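PDB 3RDR: N-acetylmuramoyl-L-alanine amidase XlyA from Bacillus subtilis, which cleaves the amide bond between N-acetylmuramoyl residues and L-amino acids in cell-wall glycopeptides, the deposited chain being the zinc-binding catalytic domain of this autolysin. Local coordinates for residues Ile29-Thr34 / Asp147-Phe152; Ala47-Leu50 / Asp54-Thr57; Trp59-Asp64 / Ile68-Pro73; Asn75-His80 / Gly88-Ile93; Val131-Lys134 / Gly138-Cys141. All blocks are in the same frame, centred on the assembly; numbering follows the deposited sequence.

Contacts 1 and 5 meet at the zinc ion. Contact 1 supplies His32, contact 5 supplies His133 and Cys141, and their centres lie about 8 Å apart. Strands 28-33 and 130-132 are neighbours in the central sheet, with Ile29 O accepting from Val131 N at 2.8 Å. Contact 4 brings His80 up to His32 and joins contact 1 through strand 92-97, the next strand of the sheet. Contact 3 is the hairpin on the far side of that strand. Contact 2 packs against the hairpin through Leu50, whose CD1 lies 3.4 Å from His71 CG. The centres of contacts 1 and 2 are about 22 Å apart, on opposite sides of the chain's centre.

Contact 1. Residues Ile29-Thr34 / Asp147-Phe152; sequences ITVHNT and DTWDSF. With ZN (zinc ion), chain B.
In the T7 lysozyme fold of this amidase, the strand that delivers a zinc ligand is backed by the C-terminal helix, and Val31 meets Trp149 and Phe152 at that join. Strand 28-33 lies inside the mixed central sheet, and helix 149-154 packs beside one of its faces. Val31 points toward the helix. Its CG2 methyl is 3.7 Å from Trp149 CH2, at the edge of the indole and close to the ring plane. Its CB also lies 3.8 Å from Trp149 CH2. The six-membered end of the indole therefore meets the valine with its rim. Trp149 has CG anti to the backbone N (chi1 -177°), which carries the ring out from the first turn of the helix to the strand. Phe152 adds a lighter touch, with CE2 4.2 Å from Val31 CG2. The contact is small and apolar. Ile116 of helix 105-122 also touches both Val31 and Phe152, and Pro132 packs on Trp149, so the join belongs to a wider apolar layer. The next residue, His32, points the other way, to the opposite face of the strand. There His133 and Cys141 complete the protein ligands of the zinc ion. His32 ND1 binds the zinc ion at 2.2 Å.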
# COMPACT_ATOMS: atom_id res chain seq x y z
N ILE A 29 3.97 -6.75 -5.17
CA ILE A 29 3.34 -5.49 -4.83
C ILE A 29 1.93 -5.88 -4.39
O ILE A 29 1.16 -6.45 -5.16
CB ILE A 29 3.28 -4.54 -6.04
CG1 ILE A 29 4.71 -4.12 -6.41
CG2 ILE A 29 2.44 -3.31 -5.71
CD1 ILE A 29 4.80 -3.28 -7.68
N THR A 30 1.61 -5.59 -3.12
CA THR A 30 0.32 -5.93 -2.54
C THR A 30 -0.59 -4.71 -2.41
O THR A 30 -0.23 -3.71 -1.79
CB THR A 30 0.52 -6.59 -1.16
OG1 THR A 30 1.37 -7.74 -1.31
CG2 THR A 30 -0.81 -7.03 -0.57
N VAL A 31 -1.79 -4.80 -2.98
CA VAL A 31 -2.75 -3.70 -2.96
C VAL A 31 -3.85 -3.84 -1.91
O VAL A 31 -4.43 -4.91 -1.74
CB VAL A 31 -3.42 -3.55 -4.34
CG1 VAL A 31 -4.38 -2.36 -4.34
CG2 VAL A 31 -2.36 -3.38 -5.41
N HIS A 32 -4.12 -2.73 -1.21
CA HIS A 32 -5.15 -2.68 -0.17
C HIS A 32 -6.09 -1.49 -0.41
O HIS A 32 -5.82 -0.63 -1.24
CB HIS A 32 -4.52 -2.44 1.21
CG HIS A 32 -3.44 -3.40 1.60
ND1 HIS A 32 -3.65 -4.44 2.48
CD2 HIS A 32 -2.12 -3.44 1.29
CE1 HIS A 32 -2.51 -5.07 2.70
NE2 HIS A 32 -1.57 -4.48 1.99
N ASN A 33 -7.18 -1.47 0.34
CA ASN A 33 -8.16 -0.38 0.32
C ASN A 33 -8.35 -0.13 1.82
O ASN A 33 -8.57 -1.08 2.56
CB ASN A 33 -9.49 -0.81 -0.32
CG ASN A 33 -9.47 -0.71 -1.84
OD1 ASN A 33 -10.43 -1.12 -2.51
ND2 ASN A 33 -8.40 -0.15 -2.40
N THR A 34 -8.25 1.12 2.25
CA THR A 34 -8.37 1.45 3.67
C THR A 34 -9.70 1.11 4.35
O THR A 34 -9.73 0.91 5.57
CB THR A 34 -8.10 2.94 3.92
OG1 THR A 34 -9.13 3.71 3.28
CG2 THR A 34 -6.74 3.36 3.36
N ASP A 147 -13.84 -7.36 -7.11
CA ASP A 147 -14.76 -7.78 -8.17
C ASP A 147 -14.32 -7.34 -9.56
O ASP A 147 -14.79 -7.87 -10.56
CB ASP A 147 -16.18 -7.25 -7.91
CG ASP A 147 -16.89 -7.98 -6.80
OD1 ASP A 147 -16.81 -9.23 -6.77
OD2 ASP A 147 -17.53 -7.31 -5.96
N THR A 148 -13.42 -6.37 -9.63
CA THR A 148 -12.93 -5.89 -10.91
C THR A 148 -11.40 -5.88 -10.93
O THR A 148 -10.78 -5.11 -11.67
CB THR A 148 -13.44 -4.46 -11.20
OG1 THR A 148 -13.06 -3.58 -10.14
CG2 THR A 148 -14.96 -4.46 -11.34
N TRP A 149 -10.79 -6.75 -10.13
CA TRP A 149 -9.33 -6.84 -10.02
C TRP A 149 -8.59 -6.87 -11.35
O TRP A 149 -7.70 -6.05 -11.61
CB TRP A 149 -8.95 -8.06 -9.17
CG TRP A 149 -7.47 -8.18 -8.95
CD1 TRP A 149 -6.64 -9.16 -9.42
CD2 TRP A 149 -6.63 -7.24 -8.25
NE1 TRP A 149 -5.34 -8.89 -9.07
CE2 TRP A 149 -5.30 -7.72 -8.36
CE3 TRP A 149 -6.86 -6.05 -7.56
CZ2 TRP A 149 -4.21 -7.04 -7.79
CZ3 TRP A 149 -5.78 -5.37 -7.00
CH2 TRP A 149 -4.47 -5.87 -7.12
N ASP A 150 -8.94 -7.83 -12.21
CA ASP A 150 -8.27 -7.95 -13.50
C ASP A 150 -8.34 -6.67 -14.34
O ASP A 150 -7.41 -6.35 -15.07
CB ASP A 150 -8.85 -9.13 -14.28
CG ASP A 150 -8.41 -10.47 -13.70
OD1 ASP A 150 -9.00 -11.51 -14.07
OD2 ASP A 150 -7.47 -10.49 -12.87
N SER A 151 -9.44 -5.93 -14.22
CA SER A 151 -9.59 -4.68 -14.96
C SER A 151 -8.66 -3.64 -14.36
O SER A 151 -8.00 -2.89 -15.08
CB SER A 151 -11.04 -4.17 -14.88
OG SER A 151 -11.94 -5.07 -15.50
N PHE A 152 -8.61 -3.59 -13.03
CA PHE A 152 -7.73 -2.65 -12.33
C PHE A 152 -6.30 -2.85 -12.82
O PHE A 152 -5.58 -1.87 -13.06
CB PHE A 152 -7.79 -2.90 -10.82
CG PHE A 152 -6.68 -2.23 -10.05
CD1 PHE A 152 -6.64 -0.85 -9.91
CD2 PHE A 152 -5.66 -3.00 -9.47
CE1 PHE A 152 -5.61 -0.23 -9.21
CE2 PHE A 152 -4.62 -2.39 -8.77
CZ PHE A 152 -4.59 -1.00 -8.64
ZN ZN B . -5.61 -5.23 3.18

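Contact 2. Residues Ala47-Leu50 / Asp54-Thr57; sequences ARYL and DTTT
With chi1 at 165°, Tyr49 CG is anti to the backbone N and the phenol ring reaches Thr55. The Thr55 methyl is anti to its own carbonyl carbon, with OG1 at chi1 63°, which sends CG2 over one face of that ring. Thr55 CG2 stands 3.8 Å from the Tyr49 ring centroid and 24° off the ring normal. This is a CH-pi contact. The methyl is displaced toward the hydroxyl end, Thr55 CG2 lying 3.5 Å from Tyr49 CZ. Thr55 CG2 also lies 3.3 Å from Tyr49 O. The two side chains run past each other in opposite directions. Thr55 OG1 is 3.2 Å from Leu50 O, but its hydrogen bonds go to Asn52 O and, weakly, to Asn18 OD1. Leu50 CD2 rests 3.4 Å from the backbone Thr57 O, while the leucine also packs on Trp59 and His71. The contact thus folds the end of helix 43-50 onto the loop that leads to strand 61-63. The two ends of Thr55 do different work. Its hydroxyl is held by groups outside the two segments, and its methyl packs on the aromatic face. The join is one of dispersion and weak CH-pi attraction, with no charged pair.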
# COMPACT_ATOMS: atom_id res chain seq x y z
N ALA A 47 -0.45 8.87 7.34
CA ALA A 47 0.97 9.04 7.67
C ALA A 47 1.13 9.38 9.15
O ALA A 47 2.03 8.88 9.82
CB ALA A 47 1.57 10.14 6.81
N ARG A 48 0.25 10.24 9.64
CA ARG A 48 0.27 10.66 11.04
C ARG A 48 -0.14 9.49 11.93
O ARG A 48 0.50 9.24 12.96
CB ARG A 48 -0.68 11.85 11.25
CG ARG A 48 -0.65 12.43 12.66
CD ARG A 48 -1.44 13.73 12.79
NE ARG A 48 -2.90 13.53 12.71
CZ ARG A 48 -3.61 13.54 11.59
NH1 ARG A 48 -3.02 13.74 10.42
NH2 ARG A 48 -4.92 13.36 11.63
N TYR A 49 -1.19 8.78 11.55
CA TYR A 49 -1.65 7.65 12.33
C TYR A 49 -0.57 6.58 12.51
O TYR A 49 -0.34 6.09 13.62
CB TYR A 49 -2.87 7.00 11.68
CG TYR A 49 -3.16 5.63 12.24
CD1 TYR A 49 -3.75 5.47 13.49
CD2 TYR A 49 -2.80 4.48 11.53
CE1 TYR A 49 -3.97 4.20 14.04
CE2 TYR A 49 -3.01 3.20 12.07
CZ TYR A 49 -3.59 3.07 13.32
OH TYR A 49 -3.79 1.81 13.86
N LEU A 50 0.09 6.22 11.42
CA LEU A 50 1.12 5.18 11.46
C LEU A 50 2.29 5.48 12.39
O LEU A 50 3.00 4.56 12.81
CB LEU A 50 1.64 4.89 10.04
CG LEU A 50 0.65 4.11 9.15
CD1 LEU A 50 1.20 3.96 7.74
CD2 LEU A 50 0.40 2.74 9.77
N ASP A 54 1.61 3.09 19.46
CA ASP A 54 0.82 1.89 19.70
C ASP A 54 0.33 1.13 18.47
O ASP A 54 -0.27 0.06 18.60
CB ASP A 54 -0.36 2.21 20.61
CG ASP A 54 -0.84 3.64 20.47
OD1 ASP A 54 -1.10 4.05 19.32
OD2 ASP A 54 -0.95 4.34 21.50
N THR A 55 0.57 1.66 17.27
CA THR A 55 0.14 0.99 16.05
C THR A 55 1.01 -0.24 15.80
O THR A 55 2.21 -0.24 16.10
CB THR A 55 0.24 1.92 14.83
OG1 THR A 55 1.61 2.29 14.63
CG2 THR A 55 -0.59 3.18 15.05
N THR A 56 0.42 -1.29 15.24
CA THR A 56 1.15 -2.52 14.96
C THR A 56 1.18 -2.88 13.48
O THR A 56 2.01 -3.70 13.05
CB THR A 56 0.55 -3.71 15.76
OG1 THR A 56 -0.87 -3.74 15.58
CG2 THR A 56 0.87 -3.57 17.25
N THR A 57 0.30 -2.27 12.69
CA THR A 57 0.25 -2.54 11.25
C THR A 57 1.02 -1.47 10.49
O THR A 57 1.15 -0.34 10.96
CB THR A 57 -1.22 -2.58 10.74
OG1 THR A 57 -1.88 -3.74 11.26
CG2 THR A 57 -1.27 -2.64 9.22

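Contact 3. Residues Trp59-Asp64 / Ile68-Pro73; sequences WHFTVD and IYQHLP
His71 turns the edge of its imidazole toward the face of Trp59, with the ring planes at 82°. This is an offset edge-to-face pair, the centroid of the indole five-membered ring lying 5.2 Å from that of the imidazole. The two side chains run side by side in the same direction and converge on Thr62 OG1. Trp59 NE1 donates to that hydroxyl at 2.7 Å, nearly in the indole plane. His71 NE2 is hydrogen-bonded to the same Thr62 OG1 at 2.6 Å. Two ring nitrogens thus grip one hydroxyl. Thr62 puts OG1 anti to its carbonyl carbon (chi1 -62°), on the side where both nitrogens arrive. The backbone here is an antiparallel beta hairpin of strands 61-63 and 68-70, within the central sheet. Thr62 and Tyr69 form its hydrogen-bonded pair, with Thr62 N to Tyr69 O and Tyr69 N to Thr62 O both 3.0 Å. The face carrying Phe61, Val63, Ile68 and Gln70 is turned to helix 105-122. Phe61 and Gln70 run alongside each other, Phe61 CE1 lying 3.4 Å from Gln70 CG. Ile68 CG2 meets Phe61 CD1 at 3.7 Å, and Ile68 CG1 lies beside Val63. From the end of its strand Gln70 NE2 donates to Leu72 O at 2.6 Å, and Leu72 CD2 sits over one face of the His60 ring.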
# COMPACT_ATOMS: atom_id res chain seq x y z
N TRP A 59 2.54 -0.34 6.19
CA TRP A 59 2.71 -0.60 4.77
C TRP A 59 3.58 0.53 4.22
O TRP A 59 3.88 1.49 4.93
CB TRP A 59 1.35 -0.68 4.06
CG TRP A 59 0.49 0.50 4.31
CD1 TRP A 59 0.40 1.63 3.56
CD2 TRP A 59 -0.39 0.69 5.43
NE1 TRP A 59 -0.49 2.51 4.13
CE2 TRP A 59 -0.99 1.96 5.28
CE3 TRP A 59 -0.74 -0.10 6.54
CZ2 TRP A 59 -1.91 2.47 6.20
CZ3 TRP A 59 -1.67 0.41 7.45
CH2 TRP A 59 -2.24 1.68 7.27
N HIS A 60 3.97 0.42 2.95
CA HIS A 60 4.87 1.40 2.35
C HIS A 60 4.29 2.69 1.79
O HIS A 60 4.84 3.77 2.01
CB HIS A 60 5.69 0.69 1.27
CG HIS A 60 6.32 -0.59 1.75
ND1 HIS A 60 7.59 -0.64 2.27
CD2 HIS A 60 5.81 -1.84 1.87
CE1 HIS A 60 7.84 -1.87 2.70
NE2 HIS A 60 6.77 -2.61 2.46
N PHE A 61 3.18 2.59 1.06
CA PHE A 61 2.56 3.76 0.44
C PHE A 61 1.06 3.89 0.66
O PHE A 61 0.32 2.91 0.59
CB PHE A 61 2.77 3.72 -1.08
CG PHE A 61 4.20 3.85 -1.54
CD1 PHE A 61 4.83 5.08 -1.55
CD2 PHE A 61 4.88 2.74 -2.03
CE1 PHE A 61 6.13 5.21 -2.06
CE2 PHE A 61 6.17 2.86 -2.54
CZ PHE A 61 6.79 4.10 -2.56
N THR A 62 0.61 5.12 0.92
CA THR A 62 -0.82 5.39 1.05
C THR A 62 -1.10 6.37 -0.08
O THR A 62 -0.40 7.38 -0.23
CB THR A 62 -1.20 6.02 2.40
OG1 THR A 62 -0.88 5.11 3.46
CG2 THR A 62 -2.71 6.31 2.43
N VAL A 63 -2.11 6.06 -0.89
CA VAL A 63 -2.46 6.88 -2.04
C VAL A 63 -3.86 7.47 -1.97
O VAL A 63 -4.82 6.74 -1.73
CB VAL A 63 -2.39 6.02 -3.35
CG1 VAL A 63 -2.63 6.90 -4.58
CG2 VAL A 63 -1.04 5.31 -3.45
N ASP A 64 -3.99 8.78 -2.16
CA ASP A 64 -5.32 9.39 -2.20
C ASP A 64 -5.43 10.09 -3.56
O ASP A 64 -4.55 9.92 -4.41
CB ASP A 64 -5.59 10.36 -1.03
CG ASP A 64 -4.66 11.55 -0.99
OD1 ASP A 64 -4.34 12.10 -2.06
OD2 ASP A 64 -4.28 11.96 0.12
N ILE A 68 0.70 11.06 -2.57
CA ILE A 68 1.14 9.77 -2.06
C ILE A 68 2.13 9.98 -0.93
O ILE A 68 3.03 10.82 -1.04
CB ILE A 68 1.84 8.95 -3.17
CG1 ILE A 68 0.88 8.69 -4.33
CG2 ILE A 68 2.36 7.63 -2.61
CD1 ILE A 68 1.56 8.11 -5.55
N TYR A 69 1.96 9.25 0.17
CA TYR A 69 2.86 9.33 1.31
C TYR A 69 3.56 7.99 1.47
O TYR A 69 2.93 6.94 1.31
CB TYR A 69 2.09 9.65 2.60
CG TYR A 69 2.00 11.13 2.92
CD1 TYR A 69 1.17 11.98 2.18
CD2 TYR A 69 2.75 11.68 3.96
CE1 TYR A 69 1.10 13.34 2.47
CE2 TYR A 69 2.69 13.04 4.26
CZ TYR A 69 1.87 13.87 3.51
OH TYR A 69 1.81 15.21 3.79
N GLN A 70 4.85 8.02 1.77
CA GLN A 70 5.63 6.80 1.96
C GLN A 70 5.99 6.73 3.45
O GLN A 70 6.58 7.65 3.99
CB GLN A 70 6.91 6.82 1.12
CG GLN A 70 7.60 5.47 1.00
CD GLN A 70 8.94 5.57 0.30
OE1 GLN A 70 9.14 6.42 -0.56
NE2 GLN A 70 9.86 4.68 0.65
N HIS A 71 5.64 5.62 4.08
CA HIS A 71 5.86 5.43 5.50
C HIS A 71 7.06 4.55 5.84
O HIS A 71 7.53 4.53 6.97
CB HIS A 71 4.61 4.81 6.12
CG HIS A 71 3.33 5.36 5.57
ND1 HIS A 71 2.86 6.61 5.89
CD2 HIS A 71 2.44 4.83 4.69
CE1 HIS A 71 1.73 6.84 5.24
NE2 HIS A 71 1.46 5.77 4.51
N LEU A 72 7.56 3.84 4.84
CA LEU A 72 8.68 2.92 5.02
C LEU A 72 9.60 2.92 3.81
O LEU A 72 9.15 3.16 2.68
CB LEU A 72 8.13 1.50 5.20
CG LEU A 72 7.92 0.75 6.52
CD1 LEU A 72 7.76 1.68 7.70
CD2 LEU A 72 6.70 -0.14 6.35
N PRO A 73 10.90 2.67 4.02
CA PRO A 73 11.83 2.64 2.89
C PRO A 73 11.56 1.33 2.17
O PRO A 73 11.16 0.35 2.80
CB PRO A 73 13.20 2.68 3.57
CG PRO A 73 12.95 1.98 4.88
CD PRO A 73 11.63 2.58 5.31

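Contact 4. Residues Asn75-His80 / Gly88-Ile93; sequences NENGWH and GNRASI
One water is gripped by four groups from both segments: Gly78 N, His80 NE2, Asn89 O and Ser92 O. It accepts from Gly78 N at 3.0 Å and donates to Asn89 O at 2.6 Å and to Ser92 O. His80 NE2 is its fourth partner, at 3.0 Å from the water. The water ties the loop before helix 87-90 to that helix and to the start of strand 92-97, within the catalytic domain. A direct bond also joins the segments. His80 N donates to Asn89 OD1 at 2.8 Å, with an N-H...O angle of 161°. The same oxygen accepts from Ala81 N, while Asn89 ND2 donates to Gly84 O, so both ends of the amide are held. That amide stands nearly upright to two rings. Its ND2 lies near the edge of Trp79, 3.8 Å from CE3, and its OD1 sits over one face of His80. Asn77 CB meets Asn89 O at 3.1 Å. Asn77 ND2 lies 3.7 Å from Arg90 CD, the amide and guanidinium planes 51° apart, while Asn77 OD1 accepts from Tyr22 N. His80 has CG between the backbone N and the carbonyl carbon (chi1 59°), which turns the ring toward Ser92. Ser92 OG lies near the ring edge and bonds to Gly88 O and to Thr30 OG1. His80 ND1 bonds to His32 NE2, and His32 is a zinc ligand. The water holds the ring of His80 at NE2 and Asn89 holds its backbone N, which probably helps to orient the metal-bound imidazole.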
# COMPACT_ATOMS: atom_id res chain seq x y z
N ASN A 75 13.46 -0.93 1.19
CA ASN A 75 14.37 -2.03 1.49
C ASN A 75 14.03 -2.67 2.84
O ASN A 75 14.80 -3.47 3.38
CB ASN A 75 15.84 -1.57 1.49
CG ASN A 75 16.08 -0.32 2.32
OD1 ASN A 75 15.69 -0.24 3.48
ND2 ASN A 75 16.74 0.66 1.72
N GLU A 76 12.86 -2.32 3.37
CA GLU A 76 12.36 -2.85 4.64
C GLU A 76 10.94 -3.38 4.46
O GLU A 76 10.20 -2.92 3.59
CB GLU A 76 12.35 -1.76 5.72
CG GLU A 76 13.70 -1.49 6.37
CD GLU A 76 13.61 -0.42 7.45
OE1 GLU A 76 12.55 -0.33 8.11
OE2 GLU A 76 14.59 0.31 7.66
N ASN A 77 10.55 -4.35 5.29
CA ASN A 77 9.21 -4.93 5.21
C ASN A 77 8.22 -4.19 6.10
O ASN A 77 8.60 -3.35 6.93
CB ASN A 77 9.23 -6.40 5.65
CG ASN A 77 9.26 -6.55 7.17
OD1 ASN A 77 10.21 -6.11 7.83
ND2 ASN A 77 8.22 -7.16 7.72
N GLY A 78 6.95 -4.51 5.93
CA GLY A 78 5.90 -3.91 6.74
C GLY A 78 5.04 -5.07 7.21
O GLY A 78 5.22 -6.18 6.75
N TRP A 79 4.14 -4.82 8.15
CA TRP A 79 3.24 -5.86 8.64
C TRP A 79 1.87 -5.51 8.07
O TRP A 79 1.17 -4.66 8.62
CB TRP A 79 3.16 -5.83 10.17
CG TRP A 79 4.42 -6.23 10.89
CD1 TRP A 79 4.95 -5.64 11.99
CD2 TRP A 79 5.25 -7.36 10.60
NE1 TRP A 79 6.06 -6.32 12.41
CE2 TRP A 79 6.27 -7.39 11.58
CE3 TRP A 79 5.24 -8.36 9.61
CZ2 TRP A 79 7.27 -8.37 11.60
CZ3 TRP A 79 6.23 -9.33 9.64
CH2 TRP A 79 7.24 -9.33 10.62
N HIS A 80 1.47 -6.16 6.98
CA HIS A 80 0.19 -5.82 6.36
C HIS A 80 -0.53 -6.93 5.61
O HIS A 80 -1.75 -6.87 5.44
CB HIS A 80 0.40 -4.65 5.40
CG HIS A 80 1.39 -4.95 4.31
ND1 HIS A 80 1.02 -5.49 3.10
CD2 HIS A 80 2.74 -4.85 4.28
CE1 HIS A 80 2.10 -5.72 2.38
NE2 HIS A 80 3.16 -5.34 3.07
N GLY A 88 4.18 -12.10 1.46
CA GLY A 88 3.34 -10.92 1.51
C GLY A 88 3.99 -9.88 2.40
O GLY A 88 4.24 -8.74 1.99
N ASN A 89 4.26 -10.27 3.64
CA ASN A 89 4.90 -9.36 4.58
C ASN A 89 6.39 -9.17 4.34
O ASN A 89 6.89 -8.04 4.39
CB ASN A 89 4.69 -9.84 6.02
CG ASN A 89 3.31 -9.50 6.55
OD1 ASN A 89 2.70 -8.52 6.14
ND2 ASN A 89 2.83 -10.30 7.49
N ARG A 90 7.10 -10.25 4.07
CA ARG A 90 8.56 -10.19 3.89
C ARG A 90 9.11 -9.98 2.48
O ARG A 90 10.32 -9.81 2.33
CB ARG A 90 9.19 -11.44 4.50
CG ARG A 90 8.88 -11.64 5.99
CD ARG A 90 9.53 -10.56 6.86
NE ARG A 90 10.99 -10.63 6.82
CZ ARG A 90 11.73 -11.48 7.54
NH1 ARG A 90 11.15 -12.34 8.37
NH2 ARG A 90 13.05 -11.47 7.42
N ALA A 91 8.26 -9.97 1.46
CA ALA A 91 8.76 -9.78 0.11
C ALA A 91 7.85 -8.98 -0.81
O ALA A 91 7.81 -9.23 -2.02
CB ALA A 91 9.09 -11.13 -0.54
N SER A 92 7.09 -8.04 -0.26
CA SER A 92 6.23 -7.24 -1.12
C SER A 92 6.09 -5.82 -0.60
O SER A 92 6.27 -5.56 0.59
CB SER A 92 4.83 -7.87 -1.25
OG SER A 92 3.96 -7.50 -0.20
N ILE A 93 5.78 -4.92 -1.52
CA ILE A 93 5.58 -3.52 -1.19
C ILE A 93 4.08 -3.35 -0.97
O ILE A 93 3.29 -3.66 -1.87
CB ILE A 93 6.04 -2.61 -2.34
CG1 ILE A 93 7.53 -2.81 -2.59
CG2 ILE A 93 5.74 -1.15 -2.01
CD1 ILE A 93 8.05 -2.08 -3.82
O HOH W 1 6.10 -5.83 3.32

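Contact 5. Residues Val131-Lys134 / Gly138-Cys141; sequences VPHK and GKEC. With ZN (zinc ion), chain B.
Two zinc ligands sit eight residues apart on a tight chain reversal, His133 where strand 130-132 gives way to a helix and Cys141 in the loop after it. The His133 ND1 bond to zinc is 2.2 Å, and the Cys141 SG bond is 2.4 Å. His32 from strand 28-33 supplies the third protein ligand. The Cys141 sulfur lies at the edge of the His133 ring. His133 CG is anti to the backbone N (chi1 177°) and chi2 is -178°, which together bring ND1 to the metal. The backbone closes the turn twice. Lys134 N donates to Cys141 O at 3.0 Å, almost along the C=O axis. Gly138 N donates to Lys134 O, and Gly138 leaves the helix with a positive phi of 77°. Lys139 CB lies over one face of the His133 ring, and its CD comes 3.6 Å from His133 CE1. At the far end of that chain a water accepts from Lys139 NZ and, weakly, from His133 NE2. On the outer side Lys134 is fully extended and runs alongside Glu140. Its NZ makes a salt bridge with Glu140 OE2 at 3.0 Å, on the syn side of the carboxylate. The chain makes an inverse gamma turn there. The bond from Lys134 N to Cys141 O probably helps to space the two ligands, and the thiolate expected at Cys141 would offset part of the zinc charge.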
# COMPACT_ATOMS: atom_id res chain seq x y z
N VAL A 131 -0.38 -8.25 -6.69
CA VAL A 131 -1.49 -8.99 -6.11
C VAL A 131 -2.31 -8.25 -5.06
O VAL A 131 -1.88 -7.24 -4.50
CB VAL A 131 -0.99 -10.29 -5.44
CG1 VAL A 131 -0.26 -11.15 -6.46
CG2 VAL A 131 -0.07 -9.94 -4.28
N PRO A 132 -3.52 -8.76 -4.78
CA PRO A 132 -4.40 -8.15 -3.78
C PRO A 132 -4.06 -8.77 -2.44
O PRO A 132 -3.55 -9.89 -2.38
CB PRO A 132 -5.79 -8.57 -4.25
CG PRO A 132 -5.53 -9.96 -4.79
CD PRO A 132 -4.24 -9.78 -5.57
N HIS A 133 -4.32 -8.04 -1.36
CA HIS A 133 -4.06 -8.54 -0.02
C HIS A 133 -4.66 -9.94 0.09
O HIS A 133 -4.07 -10.84 0.69
CB HIS A 133 -4.69 -7.61 1.02
CG HIS A 133 -4.55 -8.08 2.43
ND1 HIS A 133 -5.07 -7.39 3.50
CD2 HIS A 133 -3.93 -9.17 2.95
CE1 HIS A 133 -4.79 -8.03 4.62
NE2 HIS A 133 -4.10 -9.12 4.32
N LYS A 134 -5.84 -10.12 -0.50
CA LYS A 134 -6.55 -11.40 -0.45
C LYS A 134 -5.69 -12.60 -0.84
O LYS A 134 -5.80 -13.67 -0.26
CB LYS A 134 -7.79 -11.34 -1.35
CG LYS A 134 -8.66 -12.59 -1.28
CD LYS A 134 -9.93 -12.41 -2.10
CE LYS A 134 -10.85 -13.63 -2.01
NZ LYS A 134 -12.10 -13.41 -2.79
N GLY A 138 -6.58 -14.37 2.02
CA GLY A 138 -7.97 -14.71 1.77
C GLY A 138 -8.91 -13.64 2.29
O GLY A 138 -10.13 -13.78 2.20
N LYS A 139 -8.34 -12.57 2.85
CA LYS A 139 -9.15 -11.48 3.38
C LYS A 139 -9.78 -10.72 2.21
O LYS A 139 -9.20 -10.63 1.13
CB LYS A 139 -8.28 -10.54 4.21
CG LYS A 139 -9.04 -9.40 4.87
CD LYS A 139 -8.15 -8.64 5.85
CE LYS A 139 -7.76 -9.51 7.04
NZ LYS A 139 -6.86 -8.80 7.99
N GLU A 140 -10.98 -10.19 2.44
CA GLU A 140 -11.69 -9.46 1.39
C GLU A 140 -11.17 -8.02 1.26
O GLU A 140 -11.86 -7.05 1.60
CB GLU A 140 -13.19 -9.46 1.70
CG GLU A 140 -14.09 -9.86 0.53
CD GLU A 140 -13.74 -11.22 -0.05
OE1 GLU A 140 -13.59 -12.18 0.73
OE2 GLU A 140 -13.63 -11.33 -1.29
N CYS A 141 -9.94 -7.90 0.76
CA CYS A 141 -9.27 -6.62 0.57
C CYS A 141 -8.38 -6.81 -0.65
O CYS A 141 -7.74 -7.85 -0.78
CB CYS A 141 -8.42 -6.28 1.80
SG CYS A 141 -7.41 -4.78 1.64
ZN ZN B . -5.61 -5.23 3.18
O HOH W 2 -4.52 -10.20 6.88